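PDB 3OEP: urea carboxylase from Thermus thermophilus, which is of uncertain function, a KipI-KipA homologue with cyclophilin-like domains that may bind ATP and act as a hydrolase. Local coordinates for residues L29-P41 with R239-G251. Residues are numbered along the deposited sequence; the frame is centred on the assembly and turned at random.
Sequences LRAPPPGLLDAVP and RFLGGHLGLARSG
OD1 of D38 takes the backbone N-H of G243 on its syn lone pair, G243 N to D38 OD1 being 3.1 Å; a water modelled doubtfully close to OD1 links A39 O, H244 N and H244 ND1. OD2 adds a weak bond from G243 N. With no side chain on G243, the carboxylate lies directly against its backbone, and V40 CG1 and CG2 pack against the same G243 backbone. One residue earlier in the strand, L37 O accepts from L241 N at 2.9 Å. R249, bent at chi2 and chi3, brings NH2 to a long salt bridge with D38 OD2 (3.9 Å); its stronger partner is E49 on the adjacent strand, and its NE is bonded to R239 O. L29 CD1 sits over the centre of one H244 ring face, a CH-pi contact 3.8 Å from the centroid, while L245 CG lies against the opposite face, offset toward the rim. The L241 side chain reaches back over the strand with CG anti to its carbonyl carbon (chi1 -58°): CD1 meets the P32 ring, and CD2 meets L29 CD2 at 4.0 Å and L36 CD2. L37 CD2 lies alongside F240. The strand kinks in a classic beta bulge, L37 and D38 pairing with the single residue E49, and joins the probable KipI-like half to a loop and 3-10 turn of the probable KipA-like half.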
ATOM      1  N   LEU A  29      -9.429 -17.116  -2.186  1.00 19.91           N
ATOM      2  CA  LEU A  29      -7.989 -17.047  -1.909  1.00 20.71           C
ATOM      3  C   LEU A  29      -7.348 -18.447  -1.893  1.00 24.22           C
ATOM      4  O   LEU A  29      -6.159 -18.603  -2.182  1.00 25.26           O
ATOM      5  CB  LEU A  29      -7.724 -16.288  -0.601  1.00 19.66           C
ATOM      6  CG  LEU A  29      -8.094 -14.795  -0.656  1.00 20.02           C
ATOM      7  CD1 LEU A  29      -8.225 -14.185   0.730  1.00 22.11           C
ATOM      8  CD2 LEU A  29      -7.076 -14.017  -1.502  1.00 22.03           C
ATOM      9  N   ARG A  30      -8.156 -19.453  -1.574  1.00 25.18           N
ATOM     10  CA  ARG A  30      -7.748 -20.855  -1.618  1.00 28.93           C
ATOM     11  C   ARG A  30      -7.466 -21.320  -3.052  1.00 29.64           C
ATOM     12  O   ARG A  30      -6.549 -22.111  -3.284  1.00 31.46           O
ATOM     13  CB  ARG A  30      -8.867 -21.704  -0.998  1.00 31.01           C
ATOM     14  CG  ARG A  30      -8.529 -23.140  -0.661  1.00 37.52           C
ATOM     15  CD  ARG A  30      -9.727 -23.781   0.038  1.00 40.77           C
ATOM     16  NE  ARG A  30     -10.002 -23.109   1.310  1.00 42.42           N
ATOM     17  CZ  ARG A  30     -11.205 -22.767   1.777  1.00 44.67           C
ATOM     18  NH1 ARG A  30     -12.322 -23.006   1.095  1.00 45.12           N
ATOM     19  NH2 ARG A  30     -11.291 -22.157   2.954  1.00 43.67           N
ATOM     20  N   ALA A  31      -8.253 -20.819  -4.001  1.00 27.65           N
ATOM     21  CA  ALA A  31      -8.158 -21.224  -5.401  1.00 29.01           C
ATOM     22  C   ALA A  31      -8.493 -20.037  -6.305  1.00 27.53           C
ATOM     23  O   ALA A  31      -9.547 -20.012  -6.940  1.00 26.96           O
ATOM     24  CB  ALA A  31      -9.106 -22.386  -5.668  1.00 28.56           C
ATOM     25  N   PRO A  32      -7.590 -19.040  -6.364  1.00 26.76           N
ATOM     26  CA  PRO A  32      -7.899 -17.798  -7.069  1.00 26.25           C
ATOM     27  C   PRO A  32      -7.977 -17.995  -8.575  1.00 27.10           C
ATOM     28  O   PRO A  32      -7.044 -18.546  -9.162  1.00 27.33           O
ATOM     29  CB  PRO A  32      -6.727 -16.879  -6.702  1.00 26.78           C
ATOM     30  CG  PRO A  32      -5.622 -17.791  -6.332  1.00 27.13           C
ATOM     31  CD  PRO A  32      -6.270 -18.995  -5.713  1.00 27.15           C
ATOM     32  N   PRO A  33      -9.086 -17.568  -9.200  1.00 26.85           N
ATOM     33  CA  PRO A  33      -9.155 -17.667 -10.652  1.00 27.77           C
ATOM     34  C   PRO A  33      -8.176 -16.708 -11.322  1.00 27.23           C
ATOM     35  O   PRO A  33      -7.908 -15.631 -10.779  1.00 25.38           O
ATOM     36  CB  PRO A  33     -10.598 -17.266 -10.973  1.00 28.66           C
ATOM     37  CG  PRO A  33     -11.078 -16.528  -9.810  1.00 28.39           C
ATOM     38  CD  PRO A  33     -10.327 -17.026  -8.620  1.00 27.23           C
ATOM     39  N   PRO A  34      -7.627 -17.099 -12.483  1.00 27.35           N
ATOM     40  CA  PRO A  34      -6.774 -16.198 -13.253  1.00 27.64           C
ATOM     41  C   PRO A  34      -7.462 -14.852 -13.494  1.00 26.71           C
ATOM     42  O   PRO A  34      -8.610 -14.819 -13.938  1.00 27.47           O
ATOM     43  CB  PRO A  34      -6.571 -16.950 -14.569  1.00 29.49           C
ATOM     44  CG  PRO A  34      -6.720 -18.377 -14.212  1.00 30.41           C
ATOM     45  CD  PRO A  34      -7.707 -18.441 -13.090  1.00 29.74           C
ATOM     46  N   GLY A  35      -6.772 -13.762 -13.175  1.00 25.13           N
ATOM     47  CA  GLY A  35      -7.337 -12.420 -13.322  1.00 23.83           C
ATOM     48  C   GLY A  35      -7.828 -11.793 -12.027  1.00 22.73           C
ATOM     49  O   GLY A  35      -8.042 -10.582 -11.978  1.00 20.99           O
ATOM     50  N   LEU A  36      -8.024 -12.599 -10.983  1.00 20.57           N
ATOM     51  CA  LEU A  36      -8.360 -12.058  -9.664  1.00 20.08           C
ATOM     52  C   LEU A  36      -7.109 -11.446  -9.051  1.00 20.87           C
ATOM     53  O   LEU A  36      -6.088 -12.123  -8.919  1.00 21.48           O
ATOM     54  CB  LEU A  36      -8.905 -13.139  -8.732  1.00 18.82           C
ATOM     55  CG  LEU A  36      -9.358 -12.614  -7.366  1.00 18.01           C
ATOM     56  CD1 LEU A  36     -10.590 -11.733  -7.534  1.00 19.58           C
ATOM     57  CD2 LEU A  36      -9.624 -13.744  -6.394  1.00 19.99           C
ATOM     58  N   LEU A  37      -7.204 -10.169  -8.683  1.00 19.22           N
ATOM     59  CA  LEU A  37      -6.081  -9.413  -8.137  1.00 19.32           C
ATOM     60  C   LEU A  37      -6.132  -9.306  -6.618  1.00 17.69           C
ATOM     61  O   LEU A  37      -5.094  -9.268  -5.969  1.00 17.53           O
ATOM     62  CB  LEU A  37      -6.039  -8.017  -8.766  1.00 19.79           C
ATOM     63  CG  LEU A  37      -5.990  -7.978 -10.295  1.00 21.70           C
ATOM     64  CD1 LEU A  37      -5.897  -6.544 -10.794  1.00 23.78           C
ATOM     65  CD2 LEU A  37      -4.826  -8.811 -10.832  1.00 24.89           C
ATOM     66  N   ASP A  38      -7.335  -9.244  -6.047  1.00 15.63           N
ATOM     67  CA  ASP A  38      -7.483  -9.219  -4.598  1.00 16.93           C
ATOM     68  C   ASP A  38      -8.909  -9.572  -4.197  1.00 15.97           C
ATOM     69  O   ASP A  38      -9.847  -9.383  -4.974  1.00 16.57           O
ATOM     70  CB  ASP A  38      -7.132  -7.827  -4.045  1.00 15.64           C
ATOM     71  CG  ASP A  38      -6.189  -7.883  -2.849  1.00 25.89           C
ATOM     72  OD1 ASP A  38      -5.928  -8.980  -2.322  1.00 28.60           O
ATOM     73  OD2 ASP A  38      -5.709  -6.808  -2.432  1.00 31.05           O
ATOM     74  N   ALA A  39      -9.040 -10.090  -2.981  1.00 14.46           N
ATOM     75  CA  ALA A  39     -10.325 -10.375  -2.357  1.00 14.57           C
ATOM     76  C   ALA A  39     -10.177  -9.977  -0.897  1.00 15.99           C
ATOM     77  O   ALA A  39      -9.479 -10.648  -0.126  1.00 18.68           O
ATOM     78  CB  ALA A  39     -10.664 -11.850  -2.479  1.00 14.62           C
ATOM     79  N   VAL A  40     -10.805  -8.869  -0.522  1.00 13.96           N
ATOM     80  CA  VAL A  40     -10.576  -8.271   0.787  1.00 12.88           C
ATOM     81  C   VAL A  40     -11.878  -8.154   1.577  1.00 13.42           C
ATOM     82  O   VAL A  40     -12.763  -7.376   1.212  1.00 13.80           O
ATOM     83  CB  VAL A  40      -9.939  -6.874   0.669  1.00 11.15           C
ATOM     84  CG1 VAL A  40      -9.522  -6.371   2.058  1.00 14.37           C
ATOM     85  CG2 VAL A  40      -8.727  -6.891  -0.280  1.00 11.53           C
ATOM     86  N   PRO A  41     -11.997  -8.922   2.668  1.00 13.70           N
ATOM     87  CA  PRO A  41     -13.168  -8.791   3.516  1.00 14.30           C
ATOM     88  C   PRO A  41     -12.916  -7.841   4.688  1.00 14.76           C
ATOM     89  O   PRO A  41     -11.814  -7.800   5.236  1.00 14.40           O
ATOM     90  CB  PRO A  41     -13.380 -10.216   4.005  1.00 15.39           C
ATOM     91  CG  PRO A  41     -11.970 -10.736   4.173  1.00 16.24           C
ATOM     92  CD  PRO A  41     -11.139 -10.046   3.105  1.00 13.36           C
ATOM     93  N   ARG A 239       2.394  -6.752  -5.650  1.00 14.70           N
ATOM     94  CA  ARG A 239       2.039  -7.856  -4.779  1.00 15.19           C
ATOM     95  C   ARG A 239       0.529  -8.003  -4.828  1.00 13.99           C
ATOM     96  O   ARG A 239      -0.201  -7.055  -4.536  1.00 15.02           O
ATOM     97  CB  ARG A 239       2.501  -7.600  -3.344  1.00 14.48           C
ATOM     98  CG  ARG A 239       2.232  -8.766  -2.406  1.00 14.30           C
ATOM     99  CD  ARG A 239       2.998  -8.656  -1.086  1.00 15.70           C
ATOM    100  NE  ARG A 239       4.443  -8.846  -1.275  1.00 15.45           N
ATOM    101  CZ  ARG A 239       5.370  -7.884  -1.333  1.00 16.73           C
ATOM    102  NH1 ARG A 239       5.067  -6.593  -1.197  1.00 14.86           N
ATOM    103  NH2 ARG A 239       6.635  -8.228  -1.529  1.00 14.01           N
ATOM    104  N   PHE A 240       0.078  -9.195  -5.200  1.00 15.50           N
ATOM    105  CA  PHE A 240      -1.338  -9.471  -5.375  1.00 15.94           C
ATOM    106  C   PHE A 240      -1.864 -10.434  -4.318  1.00 15.58           C
ATOM    107  O   PHE A 240      -1.098 -11.175  -3.699  1.00 16.28           O
ATOM    108  CB  PHE A 240      -1.573 -10.023  -6.780  1.00 17.62           C
ATOM    109  CG  PHE A 240      -1.196  -9.059  -7.854  1.00 18.75           C
ATOM    110  CD1 PHE A 240       0.084  -9.066  -8.395  1.00 24.90           C
ATOM    111  CD2 PHE A 240      -2.101  -8.111  -8.291  1.00 21.18           C
ATOM    112  CE1 PHE A 240       0.438  -8.158  -9.380  1.00 24.57           C
ATOM    113  CE2 PHE A 240      -1.752  -7.198  -9.273  1.00 25.01           C
ATOM    114  CZ  PHE A 240      -0.480  -7.222  -9.818  1.00 24.20           C
ATOM    115  N   LEU A 241      -3.179 -10.392  -4.113  1.00 14.92           N
ATOM    116  CA  LEU A 241      -3.886 -11.304  -3.204  1.00 16.78           C
ATOM    117  C   LEU A 241      -3.395 -11.178  -1.755  1.00 17.90           C
ATOM    118  O   LEU A 241      -3.458 -12.137  -0.985  1.00 19.37           O
ATOM    119  CB  LEU A 241      -3.790 -12.755  -3.700  1.00 17.40           C
ATOM    120  CG  LEU A 241      -4.347 -12.993  -5.112  1.00 18.41           C
ATOM    121  CD1 LEU A 241      -3.952 -14.374  -5.619  1.00 23.12           C
ATOM    122  CD2 LEU A 241      -5.852 -12.819  -5.149  1.00 18.84           C
ATOM    123  N   GLY A 242      -2.929  -9.984  -1.390  1.00 17.14           N
ATOM    124  CA  GLY A 242      -2.429  -9.722  -0.036  1.00 17.81           C
ATOM    125  C   GLY A 242      -3.189  -8.662   0.742  1.00 16.63           C
ATOM    126  O   GLY A 242      -2.856  -8.382   1.893  1.00 14.99           O
ATOM    127  N   GLY A 243      -4.208  -8.062   0.130  1.00 15.14           N
ATOM    128  CA  GLY A 243      -4.965  -6.996   0.780  1.00 13.97           C
ATOM    129  C   GLY A 243      -5.660  -7.417   2.061  1.00 15.29           C
ATOM    130  O   GLY A 243      -5.830  -6.612   2.980  1.00 16.10           O
ATOM    131  N   HIS A 244      -6.055  -8.684   2.133  1.00 13.89           N
ATOM    132  CA  HIS A 244      -6.702  -9.221   3.329  1.00 15.02           C
ATOM    133  C   HIS A 244      -5.764  -9.262   4.547  1.00 14.67           C
ATOM    134  O   HIS A 244      -6.217  -9.469   5.677  1.00 19.15           O
ATOM    135  CB  HIS A 244      -7.291 -10.614   3.045  1.00 16.55           C
ATOM    136  CG  HIS A 244      -6.265 -11.693   2.863  1.00 17.29           C
ATOM    137  ND1 HIS A 244      -5.473 -11.794   1.738  1.00 20.47           N
ATOM    138  CD2 HIS A 244      -5.912 -12.725   3.665  1.00 20.32           C
ATOM    139  CE1 HIS A 244      -4.673 -12.840   1.859  1.00 21.65           C
ATOM    140  NE2 HIS A 244      -4.923 -13.425   3.016  1.00 21.37           N
ATOM    141  N   LEU A 245      -4.469  -9.072   4.309  1.00 14.19           N
ATOM    142  CA  LEU A 245      -3.466  -9.020   5.372  1.00 15.10           C
ATOM    143  C   LEU A 245      -2.942  -7.609   5.609  1.00 15.70           C
ATOM    144  O   LEU A 245      -2.109  -7.406   6.490  1.00 16.64           O
ATOM    145  CB  LEU A 245      -2.287  -9.919   5.013  1.00 15.05           C
ATOM    146  CG  LEU A 245      -2.616 -11.390   4.758  1.00 19.85           C
ATOM    147  CD1 LEU A 245      -1.395 -12.080   4.142  1.00 23.83           C
ATOM    148  CD2 LEU A 245      -3.065 -12.067   6.040  1.00 25.80           C
ATOM    149  N   GLY A 246      -3.403  -6.643   4.816  1.00 13.79           N
ATOM    150  CA  GLY A 246      -2.896  -5.278   4.894  1.00 13.60           C
ATOM    151  C   GLY A 246      -1.733  -4.963   3.975  1.00 14.57           C
ATOM    152  O   GLY A 246      -1.118  -3.910   4.106  1.00 15.61           O
ATOM    153  N   LEU A 247      -1.423  -5.870   3.046  1.00 14.26           N
ATOM    154  CA  LEU A 247      -0.285  -5.691   2.156  1.00 13.88           C
ATOM    155  C   LEU A 247      -0.701  -4.921   0.914  1.00 14.93           C
ATOM    156  O   LEU A 247      -1.624  -5.323   0.204  1.00 15.30           O
ATOM    157  CB  LEU A 247       0.312  -7.047   1.776  1.00 13.61           C
ATOM    158  CG  LEU A 247       0.905  -7.827   2.947  1.00 16.41           C
ATOM    159  CD1 LEU A 247       1.181  -9.266   2.536  1.00 22.67           C
ATOM    160  CD2 LEU A 247       2.158  -7.144   3.475  1.00 17.79           C
ATOM    161  N   ALA A 248      -0.023  -3.804   0.668  1.00 16.08           N
ATOM    162  CA  ALA A 248      -0.340  -2.929  -0.462  1.00 17.16           C
ATOM    163  C   ALA A 248       0.010  -3.588  -1.793  1.00 15.67           C
ATOM    164  O   ALA A 248       0.832  -4.504  -1.848  1.00 15.51           O
ATOM    165  CB  ALA A 248       0.410  -1.601  -0.322  1.00 18.51           C
ATOM    166  N   ARG A 249      -0.613  -3.102  -2.863  1.00 15.35           N
ATOM    167  CA  ARG A 249      -0.302  -3.551  -4.214  1.00 16.27           C
ATOM    168  C   ARG A 249       1.164  -3.277  -4.541  1.00 13.97           C
ATOM    169  O   ARG A 249       1.856  -4.126  -5.104  1.00 15.50           O
ATOM    170  CB  ARG A 249      -1.192  -2.814  -5.218  1.00 17.52           C
ATOM    171  CG  ARG A 249      -0.902  -3.104  -6.681  1.00 19.44           C
ATOM    172  CD  ARG A 249      -0.963  -4.580  -7.014  1.00 20.60           C
ATOM    173  NE  ARG A 249      -2.046  -5.243  -6.307  1.00 26.99           N
ATOM    174  CZ  ARG A 249      -3.339  -5.089  -6.572  1.00 26.91           C
ATOM    175  NH1 ARG A 249      -3.751  -4.284  -7.551  1.00 32.66           N
ATOM    176  NH2 ARG A 249      -4.236  -5.739  -5.835  1.00 28.83           N
ATOM    177  N   SER A 250       1.621  -2.077  -4.188  1.00 14.59           N
ATOM    178  CA  SER A 250       2.977  -1.640  -4.501  1.00 12.45           C
ATOM    179  C   SER A 250       3.209  -1.742  -6.019  1.00 13.59           C
ATOM    180  O   SER A 250       2.292  -1.498  -6.800  1.00 12.23           O
ATOM    181  CB  SER A 250       4.000  -2.435  -3.680  1.00 13.84           C
ATOM    182  OG  SER A 250       5.319  -1.931  -3.844  1.00 15.93           O
ATOM    183  N   GLY A 251       4.413  -2.108  -6.446  1.00 14.67           N
ATOM    184  CA  GLY A 251       4.734  -2.103  -7.866  1.00 15.78           C
ATOM    185  C   GLY A 251       5.040  -0.693  -8.351  1.00 13.80           C
ATOM    186  O   GLY A 251       5.191   0.225  -7.545  1.00 12.85           O
TER
HETATM  187  O   HOH W   1      -6.540 -10.338  -0.419  1.00 22.42           O
HETATM  188  O   HOH W   2      -3.259  -7.042  -3.352  1.00 25.02           O
HETATM  189  O   HOH W   3      -9.009  -8.957   6.079  1.00 22.46           O